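Local coordinates for protein 3-phosphoshikimate 1-carboxyvinyltransferase (Streptomyces sviceus, PDB 7M0O) that probably transfers the enolpyruvyl group of phosphoenolpyruvate to shikimate-3-phosphate, the sixth step on the shikimate pathway to chorismate, at residues I10-L15 against A82-T87; F39-V44 against Y74-A79; A14-A19 against L160-P165. All coordinates share one frame; numbering follows the deposited sequence.

Contact 1. Residues I10-L15 against A82-T87; sequences ITARAL and ARFLPT
Phe84 reaches Ala12 because its CG lies anti to its own carbonyl carbon (chi1 -77°) and its ring is turned so that CD1 nearly eclipses CA (chi2 5°), which pushes the CD2–CE2 side outward, edge first. That edge meets the backbone of the other helix: Phe84 CE2 is 3.6 Å from Ala12 O, and Arg13 N sits close to the ring plane, 3.9 Å from Phe84 CE2. The methyl of Ala12 adds apolar contact, its CB 4.1 Å from Phe84 CE2. No hydrogen bond spans the two helices. Arg13 gives the contact its backbone and turns its side chain away; the guanidinium bonds to Thr187 through NE and makes a cation-pi contact with Tyr183, consistent with its predicted role in binding shikimate-3-phosphate. On the other segment Pro86 kinks the helix by offering no N-H. Just after it, Thr87 OG1 donates to the carbonyl one turn back, Arg83 O, at 2.9 Å, reinforcing the weak backbone bond from Thr87 N. Helices 8-20 and 79-90 are thus joined deep in the protein, where Phe84 also touches Phe39 of helix 34-45 and Ala159 of helix 155-163, while helix 182-193 packs against Arg13.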
ATOM      1  N   ILE A  10      -1.520   2.216  -3.959  1.00 13.87           N
ATOM      2  CA  ILE A  10      -2.580   2.988  -4.597  1.00 10.80           C
ATOM      3  C   ILE A  10      -2.012   3.813  -5.755  1.00 11.10           C
ATOM      4  O   ILE A  10      -2.632   3.913  -6.821  1.00 13.70           O
ATOM      5  CB  ILE A  10      -3.320   3.853  -3.565  1.00 12.24           C
ATOM      6  CG1 ILE A  10      -4.146   2.942  -2.650  1.00 13.16           C
ATOM      7  CG2 ILE A  10      -4.214   4.888  -4.279  1.00 11.87           C
ATOM      8  CD1 ILE A  10      -4.805   3.642  -1.459  1.00 14.28           C
ATOM      9  N   THR A  11      -0.812   4.376  -5.589  1.00 11.22           N
ATOM     10  CA  THR A  11      -0.216   5.144  -6.679  1.00  8.14           C
ATOM     11  C   THR A  11      -0.011   4.258  -7.903  1.00 11.04           C
ATOM     12  O   THR A  11      -0.280   4.676  -9.038  1.00 12.61           O
ATOM     13  CB  THR A  11       1.112   5.790  -6.232  1.00 11.76           C
ATOM     14  OG1 THR A  11       0.880   6.722  -5.155  1.00 10.95           O
ATOM     15  CG2 THR A  11       1.763   6.540  -7.396  1.00 14.71           C
ATOM     16  N   ALA A  12       0.393   3.009  -7.677  1.00 13.28           N
ATOM     17  CA  ALA A  12       0.664   2.080  -8.775  1.00 14.67           C
ATOM     18  C   ALA A  12      -0.591   1.788  -9.584  1.00 13.93           C
ATOM     19  O   ALA A  12      -0.585   1.888 -10.820  1.00 14.46           O
ATOM     20  CB  ALA A  12       1.238   0.780  -8.208  1.00 16.94           C
ATOM     21  N   ARG A  13      -1.666   1.373  -8.903  1.00 12.00           N
ATOM     22  CA  ARG A  13      -2.940   1.157  -9.589  1.00 15.29           C
ATOM     23  C   ARG A  13      -3.402   2.419 -10.314  1.00 16.06           C
ATOM     24  O   ARG A  13      -3.899   2.345 -11.444  1.00 14.87           O
ATOM     25  CB  ARG A  13      -4.016   0.716  -8.594  1.00 13.87           C
ATOM     26  CG  ARG A  13      -3.778  -0.593  -7.825  1.00 16.01           C
ATOM     27  CD  ARG A  13      -4.929  -0.707  -6.831  1.00 22.78           C
ATOM     28  NE  ARG A  13      -4.920  -1.858  -5.930  1.00 30.08           N
ATOM     29  CZ  ARG A  13      -4.343  -1.883  -4.730  1.00 25.06           C
ATOM     30  NH1 ARG A  13      -3.671  -0.831  -4.263  1.00 22.25           N
ATOM     31  NH2 ARG A  13      -4.436  -2.973  -3.990  1.00 28.81           N
ATOM     32  N   ALA A  14      -3.276   3.583  -9.668  1.00 11.50           N
ATOM     33  CA  ALA A  14      -3.774   4.824 -10.266  1.00 13.05           C
ATOM     34  C   ALA A  14      -3.031   5.178 -11.548  1.00 11.42           C
ATOM     35  O   ALA A  14      -3.623   5.763 -12.467  1.00 10.96           O
ATOM     36  CB  ALA A  14      -3.660   5.977  -9.270  1.00 10.21           C
ATOM     37  N   LEU A  15      -1.724   4.884 -11.605  1.00 11.33           N
ATOM     38  CA  LEU A  15      -0.947   5.156 -12.819  1.00 10.94           C
ATOM     39  C   LEU A  15      -1.433   4.304 -13.986  1.00 16.45           C
ATOM     40  O   LEU A  15      -1.521   4.786 -15.125  1.00 13.13           O
ATOM     41  CB  LEU A  15       0.541   4.895 -12.568  1.00 13.68           C
ATOM     42  CG  LEU A  15       1.286   5.950 -11.767  1.00 17.18           C
ATOM     43  CD1 LEU A  15       2.678   5.464 -11.393  1.00 16.63           C
ATOM     44  CD2 LEU A  15       1.378   7.205 -12.575  1.00 18.17           C
ATOM     45  N   ALA A  82       7.497  -3.317 -13.739  1.00 12.58           N
ATOM     46  CA  ALA A  82       7.836  -4.569 -14.406  1.00 14.00           C
ATOM     47  C   ALA A  82       6.630  -5.455 -14.674  1.00 14.26           C
ATOM     48  O   ALA A  82       6.688  -6.298 -15.578  1.00 13.52           O
ATOM     49  CB  ALA A  82       8.862  -5.346 -13.577  1.00 18.37           C
ATOM     50  N   ARG A  83       5.545  -5.297 -13.917  1.00 16.63           N
ATOM     51  CA  ARG A  83       4.342  -6.091 -14.145  1.00 14.28           C
ATOM     52  C   ARG A  83       3.243  -5.320 -14.860  1.00 14.55           C
ATOM     53  O   ARG A  83       2.601  -5.868 -15.763  1.00 14.23           O
ATOM     54  CB  ARG A  83       3.803  -6.629 -12.817  1.00 15.63           C
ATOM     55  CG  ARG A  83       4.789  -7.539 -12.120  1.00 19.67           C
ATOM     56  CD  ARG A  83       4.660  -7.429 -10.609  1.00 29.23           C
ATOM     57  NE  ARG A  83       5.565  -8.348  -9.925  1.00 30.42           N
ATOM     58  CZ  ARG A  83       5.664  -8.453  -8.604  1.00 37.23           C
ATOM     59  NH1 ARG A  83       4.919  -7.689  -7.814  1.00 35.99           N
ATOM     60  NH2 ARG A  83       6.509  -9.324  -8.076  1.00 34.35           N
ATOM     61  N   PHE A  84       3.030  -4.049 -14.510  1.00 15.20           N
ATOM     62  CA  PHE A  84       1.914  -3.298 -15.086  1.00 14.46           C
ATOM     63  C   PHE A  84       2.204  -2.814 -16.503  1.00 13.71           C
ATOM     64  O   PHE A  84       1.296  -2.785 -17.337  1.00 12.43           O
ATOM     65  CB  PHE A  84       1.564  -2.097 -14.206  1.00 15.11           C
ATOM     66  CG  PHE A  84       0.792  -2.442 -12.968  1.00 17.29           C
ATOM     67  CD1 PHE A  84       0.533  -3.766 -12.626  1.00 17.48           C
ATOM     68  CD2 PHE A  84       0.308  -1.434 -12.146  1.00 14.77           C
ATOM     69  CE1 PHE A  84      -0.181  -4.072 -11.484  1.00 14.79           C
ATOM     70  CE2 PHE A  84      -0.408  -1.732 -10.991  1.00 13.55           C
ATOM     71  CZ  PHE A  84      -0.656  -3.052 -10.661  1.00 17.59           C
ATOM     72  N   LEU A  85       3.428  -2.376 -16.799  1.00 11.97           N
ATOM     73  CA  LEU A  85       3.698  -1.913 -18.161  1.00 11.49           C
ATOM     74  C   LEU A  85       3.548  -3.020 -19.204  1.00 14.50           C
ATOM     75  O   LEU A  85       2.948  -2.756 -20.256  1.00 13.03           O
ATOM     76  CB  LEU A  85       5.083  -1.254 -18.237  1.00 14.59           C
ATOM     77  CG  LEU A  85       5.156   0.180 -17.717  1.00 14.58           C
ATOM     78  CD1 LEU A  85       6.440   0.845 -18.174  1.00 15.27           C
ATOM     79  CD2 LEU A  85       3.951   1.012 -18.162  1.00 22.47           C
ATOM     80  N   PRO A  86       4.062  -4.239 -19.011  1.00 11.63           N
ATOM     81  CA  PRO A  86       3.777  -5.295 -20.002  1.00 11.57           C
ATOM     82  C   PRO A  86       2.305  -5.588 -20.151  1.00 13.07           C
ATOM     83  O   PRO A  86       1.851  -5.932 -21.252  1.00 12.86           O
ATOM     84  CB  PRO A  86       4.534  -6.505 -19.450  1.00 12.78           C
ATOM     85  CG  PRO A  86       5.666  -5.890 -18.643  1.00 13.34           C
ATOM     86  CD  PRO A  86       5.040  -4.688 -18.000  1.00 12.39           C
ATOM     87  N   THR A  87       1.548  -5.467 -19.062  1.00 10.52           N
ATOM     88  CA  THR A  87       0.104  -5.691 -19.124  1.00 11.17           C
ATOM     89  C   THR A  87      -0.585  -4.638 -19.987  1.00 10.41           C
ATOM     90  O   THR A  87      -1.399  -4.963 -20.861  1.00 11.53           O
ATOM     91  CB  THR A  87      -0.482  -5.684 -17.714  1.00 10.04           C
ATOM     92  OG1 THR A  87       0.114  -6.712 -16.923  1.00 14.66           O
ATOM     93  CG2 THR A  87      -2.016  -5.875 -17.756  1.00 12.89           C
TER

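Contact 2. Residues F39-V44 against Y74-A79; sequences FAEGLV and YCRDGA
A single surface salt bridge, Glu41 with Arg76, ties helix 34-45 to the loop that runs from strand 70-74 into helix 79-90. Glu41 OE2 lies 2.5 Å from Arg76 NH1, a very short separation whose exact value deserves caution. The contact is one-pronged: the other carboxylate oxygen, Glu41 OE1, stays 3.3 Å from the same Arg76 NH1. OE2 comes in at the edge of the guanidinium, near its plane, yet the carboxylate itself is twisted 73° from that plane, so the two groups do not form a flat, paired bridge. The chains meet at about a right angle. Glu41 stretches out beyond CG, whereas Arg76 bends at its third torsion (chi3 -39°), bringing NH1 round to the acid. Asp34 and Glu37 of the same helix also touch the arginine side chain, and their negative charges would probably favour the protonated, positively charged guanidinium. Within the loop, Arg76 N sits 3.6 Å above the centre of the Tyr74 ring. Arg76 occupies the second position of a type II' beta turn from Cys75 to Gly78, and Gly78 is the N-cap of helix 79-90. This is the first connection of a beta-alpha-beta crossover, in which helix 79-90 links the neighbouring parallel strands 70-74 and 95-99, an element from which EPSP synthase domains are built.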
ATOM      1  N   PHE A  39       7.973   4.103 -13.932  1.00 15.60           N
ATOM      2  CA  PHE A  39       6.669   3.900 -14.574  1.00 14.42           C
ATOM      3  C   PHE A  39       6.345   5.062 -15.504  1.00 15.07           C
ATOM      4  O   PHE A  39       6.013   4.865 -16.683  1.00 13.89           O
ATOM      5  CB  PHE A  39       5.583   3.746 -13.498  1.00 16.97           C
ATOM      6  CG  PHE A  39       4.314   3.020 -13.948  1.00 13.19           C
ATOM      7  CD1 PHE A  39       3.777   2.017 -13.164  1.00 22.39           C
ATOM      8  CD2 PHE A  39       3.631   3.404 -15.092  1.00 23.64           C
ATOM      9  CE1 PHE A  39       2.591   1.372 -13.533  1.00 22.27           C
ATOM     10  CE2 PHE A  39       2.455   2.763 -15.476  1.00 19.00           C
ATOM     11  CZ  PHE A  39       1.936   1.752 -14.696  1.00 20.59           C
ATOM     12  N   ALA A  40       6.425   6.289 -14.978  1.00 14.65           N
ATOM     13  CA  ALA A  40       6.212   7.475 -15.799  1.00 15.58           C
ATOM     14  C   ALA A  40       7.153   7.503 -16.994  1.00 14.01           C
ATOM     15  O   ALA A  40       6.729   7.801 -18.115  1.00 16.96           O
ATOM     16  CB  ALA A  40       6.388   8.737 -14.947  1.00 22.36           C
ATOM     17  N   GLU A  41       8.450   7.224 -16.771  1.00 18.04           N
ATOM     18  CA  GLU A  41       9.405   7.203 -17.879  1.00 14.38           C
ATOM     19  C   GLU A  41       9.031   6.154 -18.922  1.00 14.08           C
ATOM     20  O   GLU A  41       9.179   6.385 -20.128  1.00 16.14           O
ATOM     21  CB  GLU A  41      10.824   6.919 -17.375  1.00 14.37           C
ATOM     22  CG  GLU A  41      11.421   7.950 -16.403  1.00 25.87           C
ATOM     23  CD  GLU A  41      12.784   7.511 -15.851  1.00 39.78           C
ATOM     24  OE1 GLU A  41      13.437   6.646 -16.477  1.00 39.05           O
ATOM     25  OE2 GLU A  41      13.202   8.021 -14.784  1.00 41.10           O
ATOM     26  N   GLY A  42       8.592   4.979 -18.470  1.00 12.99           N
ATOM     27  CA  GLY A  42       8.194   3.936 -19.400  1.00 15.38           C
ATOM     28  C   GLY A  42       6.986   4.343 -20.214  1.00 17.75           C
ATOM     29  O   GLY A  42       6.922   4.080 -21.417  1.00 16.24           O
ATOM     30  N   LEU A  43       6.017   4.998 -19.569  1.00 14.76           N
ATOM     31  CA  LEU A  43       4.854   5.512 -20.291  1.00 15.49           C
ATOM     32  C   LEU A  43       5.267   6.494 -21.377  1.00 16.48           C
ATOM     33  O   LEU A  43       4.726   6.473 -22.486  1.00 16.87           O
ATOM     34  CB  LEU A  43       3.890   6.187 -19.313  1.00 13.36           C
ATOM     35  CG  LEU A  43       3.079   5.247 -18.415  1.00 11.89           C
ATOM     36  CD1 LEU A  43       2.203   6.062 -17.489  1.00 12.24           C
ATOM     37  CD2 LEU A  43       2.214   4.301 -19.281  1.00 11.45           C
ATOM     38  N   VAL A  44       6.214   7.380 -21.076  1.00 17.16           N
ATOM     39  CA  VAL A  44       6.633   8.337 -22.088  1.00 17.72           C
ATOM     40  C   VAL A  44       7.315   7.620 -23.243  1.00 15.24           C
ATOM     41  O   VAL A  44       7.086   7.949 -24.410  1.00 18.27           O
ATOM     42  CB  VAL A  44       7.530   9.419 -21.461  1.00 15.95           C
ATOM     43  CG1 VAL A  44       8.138  10.274 -22.551  1.00 22.88           C
ATOM     44  CG2 VAL A  44       6.699  10.274 -20.511  1.00 15.11           C
ATOM     45  N   TYR A  74      12.737  -0.008 -20.451  1.00 18.14           N
ATOM     46  CA  TYR A  74      13.542  -0.403 -19.300  1.00 15.35           C
ATOM     47  C   TYR A  74      12.728  -0.177 -18.030  1.00 16.05           C
ATOM     48  O   TYR A  74      12.266   0.943 -17.772  1.00 19.19           O
ATOM     49  CB  TYR A  74      14.846   0.396 -19.269  1.00 16.73           C
ATOM     50  CG  TYR A  74      15.737   0.074 -18.102  1.00 16.64           C
ATOM     51  CD1 TYR A  74      16.126  -1.238 -17.844  1.00 17.49           C
ATOM     52  CD2 TYR A  74      16.187   1.083 -17.251  1.00 17.97           C
ATOM     53  CE1 TYR A  74      16.941  -1.538 -16.769  1.00 19.80           C
ATOM     54  CE2 TYR A  74      17.003   0.790 -16.171  1.00 17.30           C
ATOM     55  CZ  TYR A  74      17.377  -0.521 -15.940  1.00 15.44           C
ATOM     56  OH  TYR A  74      18.185  -0.805 -14.860  1.00 16.65           O
ATOM     57  N   CYS A  75      12.554  -1.230 -17.239  1.00 15.85           N
ATOM     58  CA  CYS A  75      11.694  -1.192 -16.062  1.00 16.40           C
ATOM     59  C   CYS A  75      12.449  -0.870 -14.771  1.00 17.66           C
ATOM     60  O   CYS A  75      11.819  -0.757 -13.711  1.00 17.86           O
ATOM     61  CB  CYS A  75      10.955  -2.529 -15.930  1.00 16.83           C
ATOM     62  SG  CYS A  75       9.822  -2.823 -17.314  1.00 18.02           S
ATOM     63  N   ARG A  76      13.766  -0.685 -14.844  1.00 18.88           N
ATOM     64  CA  ARG A  76      14.611  -0.269 -13.709  1.00 23.67           C
ATOM     65  C   ARG A  76      14.445  -1.298 -12.584  1.00 18.54           C
ATOM     66  O   ARG A  76      14.490  -2.508 -12.842  1.00 17.48           O
ATOM     67  CB  ARG A  76      14.285   1.185 -13.331  1.00 19.90           C
ATOM     68  CG  ARG A  76      14.163   2.147 -14.519  1.00 26.27           C
ATOM     69  CD  ARG A  76      14.556   3.584 -14.165  1.00 30.90           C
ATOM     70  NE  ARG A  76      14.103   3.978 -12.835  1.00 38.97           N
ATOM     71  CZ  ARG A  76      13.925   5.240 -12.448  1.00 38.72           C
ATOM     72  NH1 ARG A  76      14.149   6.241 -13.297  1.00 38.95           N
ATOM     73  NH2 ARG A  76      13.516   5.502 -11.216  1.00 27.79           N
ATOM     74  N   ASP A  77      14.272  -0.867 -11.334  1.00 18.50           N
ATOM     75  CA  ASP A  77      14.166  -1.734 -10.167  1.00 23.51           C
ATOM     76  C   ASP A  77      12.735  -1.863  -9.670  1.00 14.73           C
ATOM     77  O   ASP A  77      12.515  -2.377  -8.568  1.00 19.30           O
ATOM     78  CB  ASP A  77      15.032  -1.183  -9.023  1.00 19.36           C
ATOM     79  CG  ASP A  77      16.499  -1.019  -9.404  1.00 26.91           C
ATOM     80  OD1 ASP A  77      17.137  -2.017  -9.783  1.00 23.79           O
ATOM     81  OD2 ASP A  77      17.017   0.112  -9.309  1.00 39.54           O
ATOM     82  N   GLY A  78      11.758  -1.381 -10.435  1.00 20.41           N
ATOM     83  CA  GLY A  78      10.422  -1.224  -9.897  1.00 20.22           C
ATOM     84  C   GLY A  78       9.512  -2.392 -10.205  1.00 15.52           C
ATOM     85  O   GLY A  78       9.298  -2.722 -11.374  1.00 17.05           O
ATOM     86  N   ALA A  79       8.977  -3.031  -9.165  1.00 21.22           N
ATOM     87  CA  ALA A  79       8.149  -4.213  -9.375  1.00 25.54           C
ATOM     88  C   ALA A  79       6.847  -3.860 -10.082  1.00 22.58           C
ATOM     89  O   ALA A  79       6.390  -4.606 -10.960  1.00 22.81           O
ATOM     90  CB  ALA A  79       7.863  -4.903  -8.044  1.00 29.00           C
TER

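Contact 3. Residues A14-A19 against L160-P165; sequences ALFLAA and LLLLGP
Leu162 O accepts a hydrogen bond from Tyr212 OH and is also approached by the Phe16 ring, whose CE1 comes within 3.5 Å of it. Beside this carbonyl the same ring is covered by the leucine side chain. Leu162 CB stands over one face of Phe16 as a CH-pi contact, 3.8 Å from the ring centroid and 19° off the normal, displaced toward the rim on the CE1 side. Phe16 gets there by swinging CG opposite its backbone N (chi1 -175°), which lays the ring alongside helix 155-163; the two side chains slide past each other in opposite directions. The leucine then divides its methyls. CD1 drops back toward the root of the aromatic side chain, 4.1 Å from Phe16 CG, while CD2 goes to Leu17, meeting its CD2 at 3.7 Å with the two leucines crossing roughly at right angles. Leu162 is therefore wedged between consecutive residues of helix 8-20. Thr87 and Leu88 of helix 79-90 also touch Phe16, and Met191 of helix 182-193 touches Leu162. Replacing Phe16 with an alanine would probably strip Leu162 CB of its aromatic cover and open a gap between helices 8-20, 79-90 and 155-163. No hydrogen bond or charge pair crosses between the two segments, so the join rests on dispersion and the exclusion of water, with shape deciding the fit, while the buried carbonyl of Leu162 is satisfied by the tyrosine hydroxyl.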
ATOM      1  N   ALA A  14      -3.276   3.583  -9.668  1.00 11.50           N
ATOM      2  CA  ALA A  14      -3.774   4.824 -10.266  1.00 13.05           C
ATOM      3  C   ALA A  14      -3.031   5.178 -11.548  1.00 11.42           C
ATOM      4  O   ALA A  14      -3.623   5.763 -12.467  1.00 10.96           O
ATOM      5  CB  ALA A  14      -3.660   5.977  -9.270  1.00 10.21           C
ATOM      6  N   LEU A  15      -1.724   4.884 -11.605  1.00 11.33           N
ATOM      7  CA  LEU A  15      -0.947   5.156 -12.819  1.00 10.94           C
ATOM      8  C   LEU A  15      -1.433   4.304 -13.986  1.00 16.45           C
ATOM      9  O   LEU A  15      -1.521   4.786 -15.125  1.00 13.13           O
ATOM     10  CB  LEU A  15       0.541   4.895 -12.568  1.00 13.68           C
ATOM     11  CG  LEU A  15       1.286   5.950 -11.767  1.00 17.18           C
ATOM     12  CD1 LEU A  15       2.678   5.464 -11.393  1.00 16.63           C
ATOM     13  CD2 LEU A  15       1.378   7.205 -12.575  1.00 18.17           C
ATOM     14  N   PHE A  16      -1.728   3.030 -13.722  1.00 11.95           N
ATOM     15  CA  PHE A  16      -2.309   2.167 -14.747  1.00 10.25           C
ATOM     16  C   PHE A  16      -3.627   2.734 -15.248  1.00 12.62           C
ATOM     17  O   PHE A  16      -3.857   2.833 -16.458  1.00 14.45           O
ATOM     18  CB  PHE A  16      -2.501   0.757 -14.178  1.00 10.90           C
ATOM     19  CG  PHE A  16      -2.983  -0.264 -15.189  1.00 13.87           C
ATOM     20  CD1 PHE A  16      -4.278  -0.196 -15.713  1.00 12.21           C
ATOM     21  CD2 PHE A  16      -2.163  -1.313 -15.590  1.00 17.25           C
ATOM     22  CE1 PHE A  16      -4.741  -1.137 -16.639  1.00 13.06           C
ATOM     23  CE2 PHE A  16      -2.623  -2.269 -16.519  1.00 16.61           C
ATOM     24  CZ  PHE A  16      -3.910  -2.176 -17.034  1.00 13.37           C
ATOM     25  N   LEU A  17      -4.530   3.060 -14.322  1.00 14.02           N
ATOM     26  CA  LEU A  17      -5.846   3.563 -14.705  1.00 12.96           C
ATOM     27  C   LEU A  17      -5.739   4.874 -15.482  1.00 13.29           C
ATOM     28  O   LEU A  17      -6.463   5.076 -16.474  1.00 12.65           O
ATOM     29  CB  LEU A  17      -6.704   3.720 -13.451  1.00 11.95           C
ATOM     30  CG  LEU A  17      -7.022   2.371 -12.795  1.00 14.10           C
ATOM     31  CD1 LEU A  17      -7.453   2.512 -11.342  1.00 11.67           C
ATOM     32  CD2 LEU A  17      -8.130   1.690 -13.592  1.00 13.84           C
ATOM     33  N   ALA A  18      -4.835   5.774 -15.056  1.00 11.35           N
ATOM     34  CA  ALA A  18      -4.645   7.041 -15.763  1.00 11.04           C
ATOM     35  C   ALA A  18      -4.155   6.809 -17.186  1.00 13.49           C
ATOM     36  O   ALA A  18      -4.545   7.529 -18.108  1.00 13.36           O
ATOM     37  CB  ALA A  18      -3.660   7.943 -15.013  1.00 12.37           C
ATOM     38  N   ALA A  19      -3.271   5.828 -17.373  1.00 12.38           N
ATOM     39  CA  ALA A  19      -2.785   5.501 -18.707  1.00 12.61           C
ATOM     40  C   ALA A  19      -3.879   4.921 -19.593  1.00 12.78           C
ATOM     41  O   ALA A  19      -3.892   5.171 -20.805  1.00 12.53           O
ATOM     42  CB  ALA A  19      -1.629   4.511 -18.599  1.00 14.62           C
ATOM     43  N   LEU A 160      -4.560  -8.378 -13.728  1.00 14.35           N
ATOM     44  CA  LEU A 160      -5.603  -8.954 -14.581  1.00 13.37           C
ATOM     45  C   LEU A 160      -6.931  -8.220 -14.420  1.00 13.75           C
ATOM     46  O   LEU A 160      -7.630  -7.968 -15.412  1.00 14.50           O
ATOM     47  CB  LEU A 160      -5.786 -10.441 -14.269  1.00 18.72           C
ATOM     48  CG  LEU A 160      -4.679 -11.364 -14.773  1.00 19.09           C
ATOM     49  CD1 LEU A 160      -4.966 -12.800 -14.363  1.00 16.21           C
ATOM     50  CD2 LEU A 160      -4.499 -11.238 -16.298  1.00 20.00           C
ATOM     51  N   LEU A 161      -7.307  -7.873 -13.183  1.00 12.43           N
ATOM     52  CA  LEU A 161      -8.514  -7.066 -12.987  1.00 13.35           C
ATOM     53  C   LEU A 161      -8.418  -5.749 -13.748  1.00 11.74           C
ATOM     54  O   LEU A 161      -9.351  -5.351 -14.460  1.00 12.13           O
ATOM     55  CB  LEU A 161      -8.746  -6.804 -11.494  1.00 12.00           C
ATOM     56  CG  LEU A 161      -9.178  -8.003 -10.648  1.00 12.16           C
ATOM     57  CD1 LEU A 161      -8.881  -7.722  -9.167  1.00 15.55           C
ATOM     58  CD2 LEU A 161     -10.663  -8.278 -10.861  1.00 16.56           C
ATOM     59  N   LEU A 162      -7.276  -5.067 -13.634  1.00 12.91           N
ATOM     60  CA  LEU A 162      -7.115  -3.782 -14.303  1.00 10.58           C
ATOM     61  C   LEU A 162      -7.146  -3.936 -15.817  1.00 11.36           C
ATOM     62  O   LEU A 162      -7.643  -3.050 -16.521  1.00 12.40           O
ATOM     63  CB  LEU A 162      -5.817  -3.119 -13.837  1.00  9.82           C
ATOM     64  CG  LEU A 162      -5.848  -2.615 -12.382  1.00 13.44           C
ATOM     65  CD1 LEU A 162      -4.459  -2.198 -11.927  1.00 13.15           C
ATOM     66  CD2 LEU A 162      -6.817  -1.486 -12.221  1.00 12.52           C
ATOM     67  N   LEU A 163      -6.653  -5.069 -16.326  1.00 12.91           N
ATOM     68  CA  LEU A 163      -6.669  -5.330 -17.770  1.00 12.53           C
ATOM     69  C   LEU A 163      -8.083  -5.514 -18.319  1.00 15.74           C
ATOM     70  O   LEU A 163      -8.349  -5.147 -19.478  1.00 12.38           O
ATOM     71  CB  LEU A 163      -5.815  -6.572 -18.062  1.00 12.45           C
ATOM     72  CG  LEU A 163      -5.853  -7.183 -19.472  1.00 11.25           C
ATOM     73  CD1 LEU A 163      -5.153  -6.295 -20.456  1.00 11.84           C
ATOM     74  CD2 LEU A 163      -5.220  -8.569 -19.484  1.00  9.79           C
ATOM     75  N   GLY A 164      -8.989  -6.080 -17.519  1.00 13.28           N
ATOM     76  CA  GLY A 164     -10.287  -6.511 -17.991  1.00 13.94           C
ATOM     77  C   GLY A 164     -11.031  -5.568 -18.920  1.00 13.05           C
ATOM     78  O   GLY A 164     -11.481  -5.979 -19.998  1.00 14.65           O
ATOM     79  N   PRO A 165     -11.224  -4.304 -18.527  1.00 12.16           N
ATOM     80  CA  PRO A 165     -12.000  -3.383 -19.381  1.00 13.86           C
ATOM     81  C   PRO A 165     -11.293  -2.998 -20.670  1.00 15.65           C
ATOM     82  O   PRO A 165     -11.940  -2.425 -21.556  1.00 14.70           O
ATOM     83  CB  PRO A 165     -12.225  -2.159 -18.474  1.00 18.76           C
ATOM     84  CG  PRO A 165     -11.990  -2.687 -17.042  1.00 13.06           C
ATOM     85  CD  PRO A 165     -10.889  -3.698 -17.224  1.00 13.14           C
TER

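In the fold
Contacts 1 and 3 both start on helix 8-20, sharing Ala14 and Leu15, with centres about 7 Å apart; successive turns of that helix meet helix 79-90 and then helix 155-163. Contact 2 is nested along the chain within the loops closed by both, its centre about 9 Å from contact 1 and about 16 Å from contact 3. Phe39 bridges inward from helix 34-45: Phe39 CE2 lies 3.5 Å from Leu85 CD2. Thr87 likewise packs on Phe16 and Leu163. The three contacts together lie in a buried helix bundle with a salt bridge at its surface, consistent with the inside-out alpha/beta domains of this family, where sheets wrap a helical core.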